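AlyGC (Glaciecola chathamensis, PDB 5GKD) cleaves the polysaccharide alginate as a lyase of polysaccharide lyase family 6, probably by beta-elimination with the help of a bound calcium ion. Local coordinates at residues G29-F34 with G56-T61; Q63-L68 with G83-G88; L200-Y205 with S224-V229. All coordinates share one frame; numbering follows the deposited sequence.

Contact 1 (G29-F34 with G56-T61); sequences GTWRDF and GKVFLT
Thr61 meets both Thr30 and Arg32 where strands 29-32 and 58-61 pair in parallel, as successive coils do in a right-handed parallel beta-helix, the fold of the pectate lyase-like clan. Thr61 OG1 takes the crowded position between the backbone N and the carbonyl carbon (chi1 68°), and there it touches Thr30 CG2 at 3.5 Å and lies against Arg32 CB. Thr61 CG2 packs on the same methyl while OG1 also bonds a water, a place suited to a residue with one apolar and one polar arm. Its backbone is held too: Thr61 N bonds to Trp31 O, and Thr61 O accepts from Asp33 N at 2.9 Å.

On the other face of the strands Trp31 lies with Val58 and Leu60. Trp31 CB is 4.3 Å from Leu60 CG, and the indole atom Trp31 CD1 is 4.1 Å from Val58 CG1. A broad apolar ring fits this buried side because Ala27 O takes up its one polar atom, NE1. An alanine in place of Trp31 would probably open a gap beside Val58 and leave Ala27 O without its indole partner.

Gly29 starts the pairing at backbone angles where a side chain would jam against the preceding carbonyl O; Gly29 N bonds to Lys57 O, and Gly29 O receives Phe59 N at 3.0 Å. At the far end, the water on Thr61 OG1 accepts from Arg32 NH1 at 2.9 Å.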
loop_
_atom_site.group_PDB
_atom_site.type_symbol
_atom_site.label_atom_id
_atom_site.label_comp_id
_atom_site.label_asym_id
_atom_site.label_seq_id
_atom_site.Cartn_x
_atom_site.Cartn_y
_atom_site.Cartn_z
ATOM N N GLY A 29 10.275 -32.117 -16.274
ATOM C CA GLY A 29 10.760 -31.523 -15.052
ATOM C C GLY A 29 10.240 -30.106 -14.921
ATOM O O GLY A 29 9.410 -29.652 -15.705
ATOM N N THR A 30 10.757 -29.421 -13.910
ATOM C CA THR A 30 10.384 -28.051 -13.590
ATOM C C THR A 30 11.519 -27.122 -14.015
ATOM O O THR A 30 12.635 -27.223 -13.504
ATOM C CB THR A 30 10.075 -27.921 -12.097
ATOM O OG1 THR A 30 8.951 -28.755 -11.770
ATOM C CG2 THR A 30 9.770 -26.485 -11.724
ATOM N N TRP A 31 11.238 -26.246 -14.970
ATOM C CA TRP A 31 12.205 -25.269 -15.463
ATOM C C TRP A 31 11.855 -23.932 -14.837
ATOM O O TRP A 31 10.875 -23.300 -15.239
ATOM C CB TRP A 31 12.172 -25.164 -16.985
ATOM C CG TRP A 31 12.433 -26.436 -17.681
ATOM C CD1 TRP A 31 11.693 -27.572 -17.616
ATOM C CD2 TRP A 31 13.517 -26.711 -18.562
ATOM N NE1 TRP A 31 12.251 -28.541 -18.391
ATOM C CE2 TRP A 31 13.372 -28.037 -18.993
ATOM C CE3 TRP A 31 14.599 -25.956 -19.035
ATOM C CZ2 TRP A 31 14.261 -28.635 -19.877
ATOM C CZ3 TRP A 31 15.488 -26.551 -19.920
ATOM C CH2 TRP A 31 15.316 -27.880 -20.325
ATOM N N ARG A 32 12.648 -23.498 -13.865
ATOM C CA ARG A 32 12.346 -22.285 -13.124
ATOM C C ARG A 32 13.095 -21.100 -13.724
ATOM O O ARG A 32 14.242 -21.230 -14.152
ATOM C CB ARG A 32 12.691 -22.447 -11.638
ATOM C CG ARG A 32 12.271 -21.252 -10.779
ATOM C CD ARG A 32 11.610 -21.626 -9.453
ATOM N NE ARG A 32 11.140 -20.417 -8.770
ATOM C CZ ARG A 32 9.871 -20.130 -8.447
ATOM N NH1 ARG A 32 8.866 -20.976 -8.705
ATOM N NH2 ARG A 32 9.607 -18.973 -7.849
ATOM N N ASP A 33 12.428 -19.949 -13.776
ATOM C CA ASP A 33 13.041 -18.715 -14.267
ATOM C C ASP A 33 13.632 -18.896 -15.664
ATOM O O ASP A 33 14.743 -18.456 -15.944
ATOM C CB ASP A 33 14.121 -18.216 -13.299
ATOM C CG ASP A 33 13.598 -17.985 -11.885
ATOM O OD1 ASP A 33 12.396 -17.714 -11.697
ATOM O OD2 ASP A 33 14.414 -18.065 -10.953
ATOM N N PHE A 34 12.888 -19.556 -16.546
ATOM C CA PHE A 34 13.338 -19.859 -17.901
ATOM C C PHE A 34 12.644 -18.912 -18.878
ATOM O O PHE A 34 11.490 -19.131 -19.247
ATOM C CB PHE A 34 13.041 -21.316 -18.243
ATOM C CG PHE A 34 13.712 -21.802 -19.504
ATOM C CD1 PHE A 34 14.730 -21.069 -20.098
ATOM C CD2 PHE A 34 13.325 -22.990 -20.094
ATOM C CE1 PHE A 34 15.347 -21.522 -21.241
ATOM C CE2 PHE A 34 13.943 -23.433 -21.254
ATOM C CZ PHE A 34 14.951 -22.699 -21.821
ATOM N N GLY A 56 2.305 -32.122 -20.017
ATOM C CA GLY A 56 1.810 -32.242 -18.670
ATOM C C GLY A 56 2.880 -32.528 -17.638
ATOM O O GLY A 56 2.576 -32.496 -16.446
ATOM N N LYS A 57 4.118 -32.815 -18.062
ATOM C CA LYS A 57 5.230 -33.006 -17.135
ATOM C C LYS A 57 6.350 -31.988 -17.308
ATOM O O LYS A 57 7.367 -32.084 -16.610
ATOM C CB LYS A 57 5.811 -34.422 -17.277
ATOM C CG LYS A 57 4.848 -35.522 -16.852
ATOM C CD LYS A 57 5.444 -36.918 -17.012
ATOM C CE LYS A 57 4.565 -37.956 -16.324
ATOM N NZ LYS A 57 4.962 -39.368 -16.604
ATOM N N VAL A 58 6.222 -31.047 -18.238
ATOM C CA VAL A 58 7.178 -29.955 -18.403
ATOM C C VAL A 58 6.512 -28.684 -17.911
ATOM O O VAL A 58 5.551 -28.188 -18.516
ATOM C CB VAL A 58 7.647 -29.806 -19.856
ATOM C CG1 VAL A 58 8.496 -28.561 -20.018
ATOM C CG2 VAL A 58 8.394 -31.048 -20.296
ATOM N N PHE A 59 7.039 -28.148 -16.825
ATOM C CA PHE A 59 6.528 -26.947 -16.198
ATOM C C PHE A 59 7.545 -25.837 -16.348
ATOM O O PHE A 59 8.739 -26.058 -16.133
ATOM C CB PHE A 59 6.246 -27.196 -14.714
ATOM C CG PHE A 59 5.313 -28.326 -14.473
ATOM C CD1 PHE A 59 3.949 -28.156 -14.636
ATOM C CD2 PHE A 59 5.793 -29.569 -14.096
ATOM C CE1 PHE A 59 3.081 -29.194 -14.415
ATOM C CE2 PHE A 59 4.918 -30.619 -13.880
ATOM C CZ PHE A 59 3.559 -30.427 -14.041
ATOM N N LEU A 60 7.072 -24.659 -16.708
ATOM C CA LEU A 60 7.883 -23.455 -16.726
ATOM C C LEU A 60 7.357 -22.559 -15.617
ATOM O O LEU A 60 6.221 -22.081 -15.689
ATOM C CB LEU A 60 7.839 -22.762 -18.083
ATOM C CG LEU A 60 8.909 -23.267 -19.050
ATOM C CD1 LEU A 60 8.599 -24.671 -19.470
ATOM C CD2 LEU A 60 9.067 -22.375 -20.256
ATOM N N THR A 61 8.185 -22.333 -14.600
ATOM C CA THR A 61 7.750 -21.723 -13.352
ATOM C C THR A 61 8.607 -20.500 -13.026
ATOM O O THR A 61 9.576 -20.176 -13.717
ATOM C CB THR A 61 7.807 -22.725 -12.189
ATOM O OG1 THR A 61 9.175 -23.060 -11.889
ATOM C CG2 THR A 61 7.034 -23.987 -12.528
HETATM O O HOH W 1 8.729 -23.880 -9.190
#

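Contact 2 (Q63-L68 with G83-G88). With PO4 (phosphate ion), chain I.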
loop_
_atom_site.group_PDB
_atom_site.type_symbol
_atom_site.label_atom_id
_atom_site.label_comp_id
_atom_site.label_asym_id
_atom_site.label_seq_id
_atom_site.Cartn_x
_atom_site.Cartn_y
_atom_site.Cartn_z
ATOM N N GLN A 63 9.880 -16.819 -12.918
ATOM C CA GLN A 63 9.863 -15.740 -13.908
ATOM C C GLN A 63 10.289 -16.292 -15.264
ATOM O O GLN A 63 11.342 -15.972 -15.802
ATOM C CB GLN A 63 10.729 -14.571 -13.454
ATOM C CG GLN A 63 10.003 -13.656 -12.481
ATOM C CD GLN A 63 9.531 -14.416 -11.249
ATOM O OE1 GLN A 63 10.328 -14.735 -10.366
ATOM N NE2 GLN A 63 8.252 -14.757 -11.211
ATOM N N SER A 64 9.423 -17.153 -15.802
ATOM C CA SER A 64 9.561 -17.771 -17.110
ATOM C C SER A 64 8.638 -17.077 -18.097
ATOM O O SER A 64 7.635 -16.472 -17.714
ATOM C CB SER A 64 9.212 -19.258 -17.061
ATOM O OG SER A 64 10.136 -20.003 -16.316
ATOM N N ASN A 65 8.985 -17.178 -19.375
ATOM C CA ASN A 65 8.129 -16.664 -20.437
ATOM C C ASN A 65 8.596 -17.288 -21.748
ATOM O O ASN A 65 9.508 -18.117 -21.769
ATOM C CB ASN A 65 8.129 -15.129 -20.467
ATOM C CG ASN A 65 9.497 -14.527 -20.799
ATOM O OD1 ASN A 65 10.368 -15.187 -21.348
ATOM N ND2 ASN A 65 9.674 -13.256 -20.463
ATOM N N LEU A 66 7.947 -16.901 -22.844
ATOM C CA LEU A 66 8.222 -17.493 -24.149
ATOM C C LEU A 66 8.093 -16.441 -25.238
ATOM O O LEU A 66 7.107 -15.697 -25.276
ATOM C CB LEU A 66 7.278 -18.664 -24.437
ATOM C CG LEU A 66 7.220 -19.221 -25.867
ATOM C CD1 LEU A 66 8.558 -19.782 -26.297
ATOM C CD2 LEU A 66 6.137 -20.280 -25.988
ATOM N N ARG A 67 9.096 -16.370 -26.106
ATOM C CA ARG A 67 9.058 -15.504 -27.275
ATOM C C ARG A 67 9.344 -16.347 -28.504
ATOM O O ARG A 67 10.267 -17.165 -28.493
ATOM C CB ARG A 67 10.061 -14.353 -27.160
ATOM C CG ARG A 67 9.650 -13.280 -26.146
ATOM C CD ARG A 67 10.703 -12.204 -25.985
ATOM N NE ARG A 67 11.935 -12.737 -25.415
ATOM C CZ ARG A 67 13.134 -12.170 -25.522
ATOM N NH1 ARG A 67 13.289 -11.037 -26.208
ATOM N NH2 ARG A 67 14.183 -12.749 -24.951
ATOM N N LEU A 68 8.519 -16.188 -29.535
ATOM C CA LEU A 68 8.754 -16.788 -30.842
ATOM C C LEU A 68 9.264 -15.722 -31.800
ATOM O O LEU A 68 8.768 -14.597 -31.797
ATOM C CB LEU A 68 7.478 -17.407 -31.421
ATOM C CG LEU A 68 6.936 -18.680 -30.794
ATOM C CD1 LEU A 68 6.187 -18.361 -29.502
ATOM C CD2 LEU A 68 6.038 -19.456 -31.768
ATOM N N GLY A 83 4.244 -19.049 -11.112
ATOM C CA GLY A 83 5.115 -17.940 -11.445
ATOM C C GLY A 83 4.380 -16.835 -12.167
ATOM O O GLY A 83 3.158 -16.706 -12.058
ATOM N N TYR A 84 5.147 -16.019 -12.888
ATOM C CA TYR A 84 4.598 -14.900 -13.638
ATOM C C TYR A 84 5.713 -14.294 -14.478
ATOM O O TYR A 84 6.885 -14.340 -14.098
ATOM C CB TYR A 84 3.959 -13.844 -12.724
ATOM C CG TYR A 84 4.873 -13.317 -11.632
ATOM C CD1 TYR A 84 5.015 -13.994 -10.433
ATOM C CD2 TYR A 84 5.579 -12.141 -11.797
ATOM C CE1 TYR A 84 5.831 -13.514 -9.442
ATOM C CE2 TYR A 84 6.405 -11.660 -10.809
ATOM C CZ TYR A 84 6.525 -12.356 -9.633
ATOM O OH TYR A 84 7.339 -11.888 -8.644
ATOM N N THR A 85 5.341 -13.762 -15.639
ATOM C CA THR A 85 6.347 -13.277 -16.566
ATOM C C THR A 85 7.025 -12.027 -16.008
ATOM O O THR A 85 6.358 -11.149 -15.455
ATOM C CB THR A 85 5.751 -12.960 -17.932
ATOM O OG1 THR A 85 6.810 -12.506 -18.785
ATOM C CG2 THR A 85 4.668 -11.868 -17.847
ATOM N N PRO A 86 8.353 -11.935 -16.110
ATOM C CA PRO A 86 9.043 -10.697 -15.734
ATOM C C PRO A 86 8.947 -9.605 -16.793
ATOM O O PRO A 86 9.349 -8.465 -16.518
ATOM C CB PRO A 86 10.491 -11.162 -15.555
ATOM C CG PRO A 86 10.622 -12.250 -16.540
ATOM C CD PRO A 86 9.294 -12.966 -16.581
ATOM N N THR A 87 8.440 -9.906 -17.989
ATOM C CA THR A 87 8.304 -8.885 -19.023
ATOM C C THR A 87 6.839 -8.464 -19.136
ATOM O O THR A 87 6.054 -8.604 -18.183
ATOM C CB THR A 87 8.881 -9.388 -20.359
ATOM O OG1 THR A 87 8.164 -10.536 -20.807
ATOM C CG2 THR A 87 10.357 -9.758 -20.219
ATOM N N GLY A 88 6.470 -7.937 -20.298
ATOM C CA GLY A 88 5.101 -7.529 -20.508
ATOM C C GLY A 88 4.159 -8.659 -20.842
ATOM O O GLY A 88 2.944 -8.469 -20.759
HETATM P P PO4 I . 16.826 -10.208 -25.948
HETATM O O1 PO4 I . 16.500 -11.311 -24.969
HETATM O O2 PO4 I . 18.164 -10.480 -26.595
HETATM O O3 PO4 I . 15.777 -10.108 -27.032
HETATM O O4 PO4 I . 16.876 -8.909 -25.191
#
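Gln63 brings the nitrogen of its amide over the face of the Tyr84 ring, with Gln63 NE2 3.2 Å above the ring plane and over its centre. The amide is tilted, its plane 39° from that of the ring, and the same nitrogen donates to Tyr84 O: Gln63 NE2 to Tyr84 O is 3.2 Å, the acceptor lying close to the amide plane. A bend at chi2 (58°) brings the amide back over Tyr84. Nearer the backbone, Gln63 CB packs 3.8 Å from Pro86 CD, the proline ring offering an apolar surface to the methylene groups. A glutamine suits this place because its apolar stem and polar tip are both used.

Ser64 follows, its side chain directed away to Thr61 O and Phe34 N, while Ser64 O rests 3.6 Å from Thr85 CA. Here the chain turns the corner of a beta-helix coil, between strands 58-62 and 65-69, and residues 83-88 make the matching corner of the next coil, between strands 73-81 and 89-92.

Asn65 places CG between the backbone N and the carbonyl carbon (chi1 64°), and this carries its amide to the two threonines. Asn65 ND2 makes a weak bond to Thr87 OG1 at 3.1 Å and another weak one to Thr85 OG1 at 3.4 Å. Thr85 OG1 also accepts from Thr87 N in an ST turn and is bonded to Glu89 O, so the Thr85 hydroxyl helps to hold the bend. Lys475 of the second subunit packs on Pro86 and Thr87.

Arg67 turns its guanidinium edge to a phosphate ion, probably from the crystallisation liquor: Arg67 NH1 bonds O3 at 2.8 Å and Arg67 NH2 bonds O1 at 2.7 Å, with Arg95 as a further partner of the ion.

Contact 3 (L200-Y205 with S224-V229)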
loop_
_atom_site.group_PDB
_atom_site.type_symbol
_atom_site.label_atom_id
_atom_site.label_comp_id
_atom_site.label_asym_id
_atom_site.label_seq_id
_atom_site.Cartn_x
_atom_site.Cartn_y
_atom_site.Cartn_z
ATOM N N LEU A 200 -9.289 -14.468 -37.407
ATOM C CA LEU A 200 -10.306 -15.506 -37.308
ATOM C C LEU A 200 -10.328 -16.059 -35.885
ATOM O O LEU A 200 -9.337 -16.633 -35.427
ATOM C CB LEU A 200 -10.016 -16.621 -38.314
ATOM C CG LEU A 200 -10.895 -17.866 -38.328
ATOM C CD1 LEU A 200 -12.312 -17.375 -38.406
ATOM C CD2 LEU A 200 -10.623 -18.774 -39.530
ATOM N N VAL A 201 -11.456 -15.902 -35.199
ATOM C CA VAL A 201 -11.637 -16.364 -33.831
ATOM C C VAL A 201 -12.806 -17.334 -33.830
ATOM O O VAL A 201 -13.963 -16.905 -33.851
ATOM C CB VAL A 201 -11.898 -15.215 -32.851
ATOM C CG1 VAL A 201 -12.040 -15.761 -31.419
ATOM C CG2 VAL A 201 -10.814 -14.161 -32.943
ATOM N N GLU A 202 -12.520 -18.630 -33.752
ATOM C CA GLU A 202 -13.531 -19.652 -33.989
ATOM C C GLU A 202 -13.396 -20.840 -33.047
ATOM O O GLU A 202 -12.296 -21.261 -32.696
ATOM C CB GLU A 202 -13.466 -20.148 -35.432
ATOM C CG GLU A 202 -12.130 -20.717 -35.809
ATOM C CD GLU A 202 -12.172 -21.420 -37.122
ATOM O OE1 GLU A 202 -11.236 -22.191 -37.411
ATOM O OE2 GLU A 202 -13.152 -21.197 -37.865
ATOM N N ASN A 203 -14.539 -21.400 -32.674
ATOM C CA ASN A 203 -14.600 -22.660 -31.932
ATOM C C ASN A 203 -13.831 -22.613 -30.617
ATOM O O ASN A 203 -13.282 -23.622 -30.174
ATOM C CB ASN A 203 -14.118 -23.829 -32.793
ATOM C CG ASN A 203 -15.148 -24.230 -33.838
ATOM O OD1 ASN A 203 -14.908 -24.134 -35.036
ATOM N ND2 ASN A 203 -16.318 -24.640 -33.379
ATOM N N ASN A 204 -13.802 -21.462 -29.963
ATOM C CA ASN A 204 -13.273 -21.371 -28.614
ATOM C C ASN A 204 -14.406 -21.470 -27.601
ATOM O O ASN A 204 -15.565 -21.187 -27.899
ATOM C CB ASN A 204 -12.509 -20.066 -28.407
ATOM C CG ASN A 204 -11.465 -19.851 -29.454
ATOM O OD1 ASN A 204 -10.366 -20.406 -29.369
ATOM N ND2 ASN A 204 -11.798 -19.060 -30.463
ATOM N N TYR A 205 -14.046 -21.870 -26.394
ATOM C CA TYR A 205 -14.975 -22.010 -25.285
ATOM C C TYR A 205 -14.554 -21.018 -24.213
ATOM O O TYR A 205 -13.430 -21.099 -23.694
ATOM C CB TYR A 205 -14.963 -23.445 -24.761
ATOM C CG TYR A 205 -16.165 -23.806 -23.945
ATOM C CD1 TYR A 205 -16.222 -23.489 -22.607
ATOM C CD2 TYR A 205 -17.261 -24.454 -24.518
ATOM C CE1 TYR A 205 -17.301 -23.808 -21.853
ATOM C CE2 TYR A 205 -18.354 -24.786 -23.766
ATOM C CZ TYR A 205 -18.372 -24.452 -22.430
ATOM O OH TYR A 205 -19.450 -24.737 -21.634
ATOM N N SER A 224 -13.421 -11.935 -38.125
ATOM C CA SER A 224 -14.511 -12.906 -38.129
ATOM C C SER A 224 -14.521 -13.647 -36.795
ATOM O O SER A 224 -13.579 -14.380 -36.473
ATOM C CB SER A 224 -14.367 -13.864 -39.321
ATOM O OG SER A 224 -15.160 -15.016 -39.144
ATOM N N ILE A 225 -15.563 -13.423 -36.004
ATOM C CA ILE A 225 -15.688 -14.007 -34.669
ATOM C C ILE A 225 -16.888 -14.937 -34.705
ATOM O O ILE A 225 -18.037 -14.474 -34.743
ATOM C CB ILE A 225 -15.838 -12.929 -33.587
ATOM C CG1 ILE A 225 -14.669 -11.945 -33.675
ATOM C CG2 ILE A 225 -15.887 -13.566 -32.216
ATOM C CD1 ILE A 225 -14.952 -10.597 -33.032
ATOM N N ARG A 226 -16.635 -16.244 -34.710
ATOM C CA ARG A 226 -17.613 -17.215 -35.169
ATOM C C ARG A 226 -17.536 -18.473 -34.352
ATOM O O ARG A 226 -16.456 -18.875 -33.893
ATOM C CB ARG A 226 -17.385 -17.584 -36.626
ATOM C CG ARG A 226 -16.008 -18.246 -36.721
ATOM C CD ARG A 226 -15.467 -18.414 -38.093
ATOM N NE ARG A 226 -16.508 -18.632 -39.060
ATOM C CZ ARG A 226 -17.025 -19.811 -39.312
ATOM N NH1 ARG A 226 -16.611 -20.900 -38.665
ATOM N NH2 ARG A 226 -17.971 -19.926 -40.205
ATOM N N ASN A 227 -18.690 -19.117 -34.145
ATOM C CA ASN A 227 -18.747 -20.484 -33.657
ATOM C C ASN A 227 -18.120 -20.645 -32.279
ATOM O O ASN A 227 -17.646 -21.726 -31.938
ATOM C CB ASN A 227 -18.058 -21.439 -34.628
ATOM C CG ASN A 227 -18.824 -21.602 -35.911
ATOM O OD1 ASN A 227 -18.779 -20.737 -36.771
ATOM N ND2 ASN A 227 -19.544 -22.708 -36.042
ATOM N N ASN A 228 -18.134 -19.601 -31.465
ATOM C CA ASN A 228 -17.628 -19.677 -30.109
ATOM C C ASN A 228 -18.772 -19.874 -29.123
ATOM O O ASN A 228 -19.911 -19.498 -29.391
ATOM C CB ASN A 228 -16.852 -18.409 -29.757
ATOM C CG ASN A 228 -15.760 -18.119 -30.747
ATOM O OD1 ASN A 228 -14.677 -18.720 -30.693
ATOM N ND2 ASN A 228 -16.037 -17.215 -31.682
ATOM N N VAL A 229 -18.452 -20.443 -27.969
ATOM C CA VAL A 229 -19.421 -20.674 -26.908
ATOM C C VAL A 229 -19.017 -19.857 -25.690
ATOM O O VAL A 229 -17.849 -19.864 -25.289
ATOM C CB VAL A 229 -19.545 -22.168 -26.563
ATOM C CG1 VAL A 229 -20.418 -22.349 -25.333
ATOM C CG2 VAL A 229 -20.131 -22.915 -27.738
HETATM O O HOH W 2 -19.157 -24.833 -34.426
#
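Asn228 and Asn204 run alongside each other with their amide planes only 7° apart, at matching turns that follow the parallel strands 224-226 and 200-202. Along Asn228, CB rests 3.6 Å from Asn204 O and CG comes 3.8 Å from Val201 O. The tip then divides. Asn228 OD1 accepts two bonds, from Asn204 ND2 at 2.9 Å and from Asn204 N at 3.0 Å. Asn228 ND2 donates to Val201 O at 3.0 Å, in its own amide plane but from 47° above the plane of that carbonyl, which also receives Arg226 N. Asparagine suits the site because its short amide offers donor and acceptor together.

This is the asparagine stack of pectate lyase-like beta-helices: Asn204 bonds back to Asn169 N and Ile166 O, and Asn250 does likewise for Asn228 N and Ile225 O on the next coil. The preceding asparagines, Asn203 and Asn227, both have positive phi, which turns the chain, and a water joins their ND2 atoms. Glu202 OE2 forms a long salt bridge of 3.6 Å with Arg226 NH1, though Arg165 is the stronger partner of Glu202. Beyond the turn, Tyr205 CE2 packs 3.6 Å from Val229 CG1.

Both amides of the stack are buried yet bonded at each end, and the bond from Asn204 ND2 to Asn228 OD1 would probably let the two amides polarise each other.

In the fold
All three contacts belong to the N-terminal beta-helix and come one after another along the chain. Contacts 1 and 2 are neighbours, their centres 12 Å apart: strand 58-62 of contact 1 is followed, after a short corner, by strand 65-69 of contact 2, and Asp33 OD1 bonds to Gln63 N where they touch. Contact 3 stands several coils further on, its centre about 30 Å from that of contact 1 and 27 Å from that of contact 2. The chain between its segments includes the calcium-binding Glu212 and Glu214, the latter opening strand 214-219, and the Ile225 side chain is about 14 Å from the calcium ion. Coil-on-coil stacking thus builds both regions.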